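Local structure of 2-C-methyl-D-erythritol 4-phosphate cytidylyltransferase (Neisseria gonorrhoeae, 1VGW) at residues Leu52-Ser58 with Val74-Gly80; Ala133-Ile137 with Gln170-Ala174. The protein probably catalyses the transfer of a cytidylyl group from CTP to 2-C-methyl-D-erythritol 4-phosphate, releasing diphosphate, in the DXP pathway of isoprenoid biosynthesis. All blocks are in the same frame, centred on the assembly; numbering follows the deposited sequence.

Contact 1 (Leu52-Ser58 with Val74-Gly80)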
loop_
_atom_site.group_PDB
_atom_site.type_symbol
_atom_site.label_atom_id
_atom_site.label_comp_id
_atom_site.label_asym_id
_atom_site.label_seq_id
_atom_site.Cartn_x
_atom_site.Cartn_y
_atom_site.Cartn_z
ATOM N N LEU B 52 -20.444 -17.280 13.719
ATOM C CA LEU B 52 -20.579 -18.210 12.625
ATOM C C LEU B 52 -19.686 -17.726 11.458
ATOM O O LEU B 52 -19.353 -16.526 11.387
ATOM C CB LEU B 52 -22.040 -18.272 12.164
ATOM C CG LEU B 52 -22.415 -19.206 11.033
ATOM C CD1 LEU B 52 -22.570 -20.653 11.514
ATOM C CD2 LEU B 52 -23.689 -18.804 10.318
ATOM N N THR B 53 -19.301 -18.679 10.620
ATOM C CA THR B 53 -18.467 -18.406 9.448
ATOM C C THR B 53 -18.996 -19.203 8.268
ATOM O O THR B 53 -19.364 -20.378 8.388
ATOM C CB THR B 53 -16.998 -18.724 9.729
ATOM O OG1 THR B 53 -16.544 -17.892 10.801
ATOM C CG2 THR B 53 -16.109 -18.578 8.526
ATOM N N VAL B 54 -19.212 -18.520 7.147
ATOM C CA VAL B 54 -19.704 -19.160 5.940
ATOM C C VAL B 54 -18.750 -18.838 4.759
ATOM O O VAL B 54 -18.209 -17.736 4.761
ATOM C CB VAL B 54 -21.102 -18.676 5.548
ATOM C CG1 VAL B 54 -21.684 -19.476 4.399
ATOM C CG2 VAL B 54 -22.064 -18.771 6.760
ATOM N N VAL B 55 -18.533 -19.806 3.892
ATOM C CA VAL B 55 -17.681 -19.695 2.714
ATOM C C VAL B 55 -18.540 -20.073 1.504
ATOM O O VAL B 55 -19.224 -21.094 1.653
ATOM C CB VAL B 55 -16.492 -20.687 2.698
ATOM C CG1 VAL B 55 -15.604 -20.346 1.476
ATOM C CG2 VAL B 55 -15.660 -20.595 3.960
ATOM N N VAL B 56 -18.602 -19.249 0.487
ATOM C CA VAL B 56 -19.425 -19.606 -0.675
ATOM C C VAL B 56 -18.502 -19.929 -1.866
ATOM O O VAL B 56 -17.698 -19.082 -2.280
ATOM C CB VAL B 56 -20.382 -18.492 -1.093
ATOM C CG1 VAL B 56 -21.140 -18.913 -2.342
ATOM C CG2 VAL B 56 -21.363 -18.132 0.020
ATOM N N VAL B 57 -18.546 -21.171 -2.340
ATOM C CA VAL B 57 -17.728 -21.556 -3.478
ATOM C C VAL B 57 -18.579 -21.900 -4.702
ATOM O O VAL B 57 -19.794 -22.053 -4.607
ATOM C CB VAL B 57 -16.883 -22.813 -3.204
ATOM C CG1 VAL B 57 -15.839 -22.583 -2.145
ATOM C CG2 VAL B 57 -17.851 -23.964 -2.892
ATOM N N SER B 58 -17.866 -22.177 -5.799
ATOM C CA SER B 58 -18.557 -22.572 -7.047
ATOM C C SER B 58 -18.958 -24.032 -6.903
ATOM O O SER B 58 -18.309 -24.769 -6.155
ATOM C CB SER B 58 -17.612 -22.391 -8.227
ATOM O OG SER B 58 -16.992 -23.615 -8.601
ATOM N N VAL B 74 -17.756 -24.618 10.204
ATOM C CA VAL B 74 -17.887 -23.663 9.099
ATOM C C VAL B 74 -18.878 -24.170 8.072
ATOM O O VAL B 74 -18.992 -25.358 7.790
ATOM C CB VAL B 74 -16.501 -23.466 8.448
ATOM C CG1 VAL B 74 -16.583 -22.740 7.120
ATOM C CG2 VAL B 74 -15.578 -22.775 9.407
ATOM N N ARG B 75 -19.665 -23.256 7.473
ATOM C CA ARG B 75 -20.642 -23.729 6.477
ATOM C C ARG B 75 -20.136 -23.498 5.071
ATOM O O ARG B 75 -19.872 -22.352 4.696
ATOM C CB ARG B 75 -21.969 -23.018 6.709
ATOM C CG ARG B 75 -22.408 -23.158 8.191
ATOM C CD ARG B 75 -23.878 -23.605 8.165
ATOM N NE ARG B 75 -24.434 -23.530 9.534
ATOM C CZ ARG B 75 -25.568 -24.162 9.811
ATOM N NH1 ARG B 75 -26.185 -24.820 8.851
ATOM N NH2 ARG B 75 -26.078 -24.101 11.025
ATOM N N VAL B 76 -20.012 -24.575 4.287
ATOM C CA VAL B 76 -19.496 -24.445 2.935
ATOM C C VAL B 76 -20.653 -24.521 1.964
ATOM O O VAL B 76 -21.136 -25.622 1.692
ATOM C CB VAL B 76 -18.421 -25.524 2.662
ATOM C CG1 VAL B 76 -18.115 -25.646 1.175
ATOM C CG2 VAL B 76 -17.122 -25.208 3.405
ATOM N N TRP B 77 -21.104 -23.387 1.425
ATOM C CA TRP B 77 -22.240 -23.416 0.489
ATOM C C TRP B 77 -21.783 -23.404 -0.960
ATOM O O TRP B 77 -20.826 -22.704 -1.329
ATOM C CB TRP B 77 -23.162 -22.204 0.744
ATOM C CG TRP B 77 -23.906 -22.264 2.050
ATOM C CD1 TRP B 77 -24.078 -23.369 2.857
ATOM C CD2 TRP B 77 -24.623 -21.184 2.663
ATOM N NE1 TRP B 77 -24.836 -23.021 3.936
ATOM C CE2 TRP B 77 -25.196 -21.694 3.849
ATOM C CE3 TRP B 77 -24.857 -19.853 2.319
ATOM C CZ2 TRP B 77 -25.951 -20.908 4.725
ATOM C CZ3 TRP B 77 -25.595 -19.065 3.198
ATOM C CH2 TRP B 77 -26.143 -19.593 4.380
ATOM N N LYS B 78 -22.501 -24.102 -1.834
ATOM C CA LYS B 78 -22.051 -24.161 -3.234
ATOM C C LYS B 78 -22.963 -23.429 -4.183
ATOM O O LYS B 78 -23.466 -23.971 -5.165
ATOM C CB LYS B 78 -21.840 -25.624 -3.674
ATOM C CG LYS B 78 -20.787 -26.333 -2.818
ATOM C CD LYS B 78 -20.552 -27.747 -3.291
ATOM C CE LYS B 78 -19.513 -28.450 -2.431
ATOM N NZ LYS B 78 -19.457 -29.898 -2.755
ATOM N N ASN B 79 -23.181 -22.143 -3.913
ATOM C CA ASN B 79 -24.036 -21.341 -4.765
ATOM C C ASN B 79 -23.314 -20.046 -5.129
ATOM O O ASN B 79 -23.886 -18.967 -5.080
ATOM C CB ASN B 79 -25.394 -21.049 -4.140
ATOM C CG ASN B 79 -25.238 -20.382 -2.779
ATOM O OD1 ASN B 79 -24.767 -21.036 -1.859
ATOM N ND2 ASN B 79 -25.586 -19.116 -2.669
ATOM N N GLY B 80 -22.063 -20.235 -5.529
ATOM C CA GLY B 80 -21.234 -19.136 -5.996
ATOM C C GLY B 80 -21.870 -18.571 -7.282
ATOM O O GLY B 80 -22.698 -19.241 -7.893
#
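Strands 52-56 and 75-77 are the two parallel strands of a beta-alpha-beta unit that crosses over through helix 63-70, their axes 4.9 Å apart at 23°. Start at Val-74, whose CG1 packs 3.9 Å from CG2 of Val-55, on the side covered by helix 36-45. Arg-75 is bonded through both its N and its O, to the two residues flanking Val-54: N donates to Thr-53 O (3.0 Å) and O accepts from Val-55 N (3.0 Å). Its side chain runs back to the end of Leu-52, Arg-75 NE 4.0 Å from Leu-52 CD1. Val-76 pairs with Val-55, its CA 3.6 Å from Val-55 O. Trp-77 repeats the pattern, N to Val-55 O (3.0 Å) and O from Val-57 N (2.9 Å), while CG1 of Val-54 lies over the six-membered ring, 3.9 Å from its centroid, in a CH-pi contact. Lys-94 of helix 84-98 adds a cation-pi partner. Lys-78 lays CG 3.8 Å from CG2 of Val-57 and sends NZ to a salt bridge with Asp-65. Past Asn-79 the chain bends until Gly-80 N makes a weak hydrogen bond to Val-57 O (3.1 Å); a CB here would clash with that oxygen. Four regular main-chain hydrogen bonds thus set the register, and apolar packing covers them, Val-54 on Trp-77 on one face, Val-55 and Val-57 with Val-74 and Val-76 on the other.

Contact 2 (Ala133-Ile137 with Gln170-Ala174); sequences AEGGI and QLFQA
Phe-172 (chi1 m, chi2 106°) lays its ring against the backbone of Glu-134 to Gly-136: CD2 lies 3.7 Å from Gly-135 CA, CE2 is 3.4 Å from Glu-134 O, which meets the ring edge, and CZ is 4.3 Å from Ile-137 CG2. The segments run antiparallel, 166° apart end to end. Gly-136 and Leu-171 form the hydrogen-bonded pair, Gly-136 N to Leu-171 O 3.2 Å and Leu-171 N to Gly-136 O 3.0 Å; Ile-137 and Gln-170 follow as a non-hydrogen-bonded pair, CA to CA 4.4 Å. Gly-135, at phi 70° and psi -167°, has no room for a CB, which would strike Phe-172 and Leu-171 O. Gln-173 (chi1 m, chi2 t) extends NE2 to Ala-133 O, 2.9 Å. Water 1 donates to Ala-133 O at 3.1 Å and accepts from Gln-173 N at 2.8 Å. Gln-173 is also the N-cap of helix 174-180. Such antiparallel pairing within an otherwise largely parallel sheet is characteristic of the GT-A-type nucleotidyltransferase fold.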
loop_
_atom_site.group_PDB
_atom_site.type_symbol
_atom_site.label_atom_id
_atom_site.label_comp_id
_atom_site.label_asym_id
_atom_site.label_seq_id
_atom_site.Cartn_x
_atom_site.Cartn_y
_atom_site.Cartn_z
ATOM N N ALA B 133 -25.560 1.605 13.373
ATOM C CA ALA B 133 -26.448 1.116 12.321
ATOM C C ALA B 133 -25.882 1.270 10.912
ATOM O O ALA B 133 -26.298 0.562 9.968
ATOM C CB ALA B 133 -27.840 1.762 12.446
ATOM N N GLU B 134 -25.047 2.274 10.684
ATOM C CA GLU B 134 -24.464 2.533 9.384
ATOM C C GLU B 134 -23.286 1.621 8.994
ATOM O O GLU B 134 -22.887 1.641 7.831
ATOM C CB GLU B 134 -24.026 3.998 9.197
ATOM C CG GLU B 134 -22.894 4.456 10.067
ATOM C CD GLU B 134 -23.281 4.978 11.434
ATOM O OE1 GLU B 134 -24.144 4.368 12.115
ATOM O OE2 GLU B 134 -22.705 6.003 11.896
ATOM N N GLY B 135 -22.824 0.723 9.837
ATOM C CA GLY B 135 -21.758 -0.193 9.460
ATOM C C GLY B 135 -20.432 0.550 9.318
ATOM O O GLY B 135 -20.367 1.745 9.637
ATOM N N GLY B 136 -19.454 -0.121 8.725
ATOM C CA GLY B 136 -18.113 0.490 8.657
ATOM C C GLY B 136 -17.122 -0.517 8.059
ATOM O O GLY B 136 -17.489 -1.638 7.758
ATOM N N ILE B 137 -15.903 -0.030 7.692
ATOM C CA ILE B 137 -14.950 -0.909 7.051
ATOM C C ILE B 137 -13.553 -0.668 7.588
ATOM O O ILE B 137 -13.258 0.368 8.157
ATOM C CB ILE B 137 -14.869 -0.695 5.520
ATOM C CG1 ILE B 137 -14.207 0.662 5.212
ATOM C CG2 ILE B 137 -16.221 -0.796 4.829
ATOM C CD1 ILE B 137 -14.100 0.963 3.722
ATOM N N GLN B 170 -15.698 -5.762 5.506
ATOM C CA GLN B 170 -16.656 -4.646 5.422
ATOM C C GLN B 170 -17.927 -5.161 6.156
ATOM O O GLN B 170 -18.482 -6.161 5.697
ATOM C CB GLN B 170 -17.001 -4.317 3.951
ATOM C CG GLN B 170 -15.683 -3.980 3.207
ATOM C CD GLN B 170 -15.789 -3.035 2.048
ATOM O OE1 GLN B 170 -16.785 -2.839 1.366
ATOM N NE2 GLN B 170 -14.647 -2.391 1.684
ATOM N N LEU B 171 -18.273 -4.502 7.243
ATOM C CA LEU B 171 -19.364 -4.952 8.129
ATOM C C LEU B 171 -20.656 -4.193 8.035
ATOM O O LEU B 171 -20.699 -3.004 8.416
ATOM C CB LEU B 171 -18.789 -4.965 9.533
ATOM C CG LEU B 171 -19.456 -4.726 10.830
ATOM C CD1 LEU B 171 -20.967 -4.612 10.871
ATOM C CD2 LEU B 171 -18.963 -5.676 11.904
ATOM N N PHE B 172 -21.740 -4.842 7.595
ATOM C CA PHE B 172 -23.060 -4.267 7.518
ATOM C C PHE B 172 -24.178 -5.190 8.032
ATOM O O PHE B 172 -24.054 -6.428 8.020
ATOM C CB PHE B 172 -23.393 -3.864 6.046
ATOM C CG PHE B 172 -22.421 -2.833 5.534
ATOM C CD1 PHE B 172 -21.439 -3.219 4.604
ATOM C CD2 PHE B 172 -22.377 -1.548 6.044
ATOM C CE1 PHE B 172 -20.495 -2.278 4.216
ATOM C CE2 PHE B 172 -21.465 -0.604 5.634
ATOM C CZ PHE B 172 -20.486 -1.007 4.689
ATOM N N GLN B 173 -25.277 -4.592 8.483
ATOM C CA GLN B 173 -26.479 -5.304 8.912
ATOM C C GLN B 173 -26.977 -6.126 7.711
ATOM O O GLN B 173 -27.005 -5.569 6.599
ATOM C CB GLN B 173 -27.617 -4.297 9.276
ATOM C CG GLN B 173 -27.439 -3.604 10.622
ATOM C CD GLN B 173 -28.602 -2.637 10.875
ATOM O OE1 GLN B 173 -29.721 -3.076 11.188
ATOM N NE2 GLN B 173 -28.352 -1.357 10.609
ATOM N N ALA B 174 -27.459 -7.325 7.939
ATOM C CA ALA B 174 -27.944 -8.177 6.851
ATOM C C ALA B 174 -29.012 -7.561 6.029
ATOM O O ALA B 174 -28.984 -7.625 4.783
ATOM C CB ALA B 174 -28.362 -9.514 7.484
HETATM O O HOH W 1 -24.736 -2.074 9.622
#

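From the N terminus, strand 7-12 comes first, and strand 52-56 then lies parallel beside it. Contact 1 closes a short loop through helix 63-70, making a beta-alpha-beta unit that places strand 75-77 next to strand 52-56. The chain continues through helix 84-98, strand 106-109 and helix 119-129 before contact 2 opens. Contact 2 closes a longer, helix-free excursion that carries the two-stranded arm of strands 146-149 and 154-158. The two closures are in series, neither nested nor crossed, with centres about 20 Å apart and no direct touch. Strands 7-12 and 106-109 bridge them, so both belong to one mixed sheet.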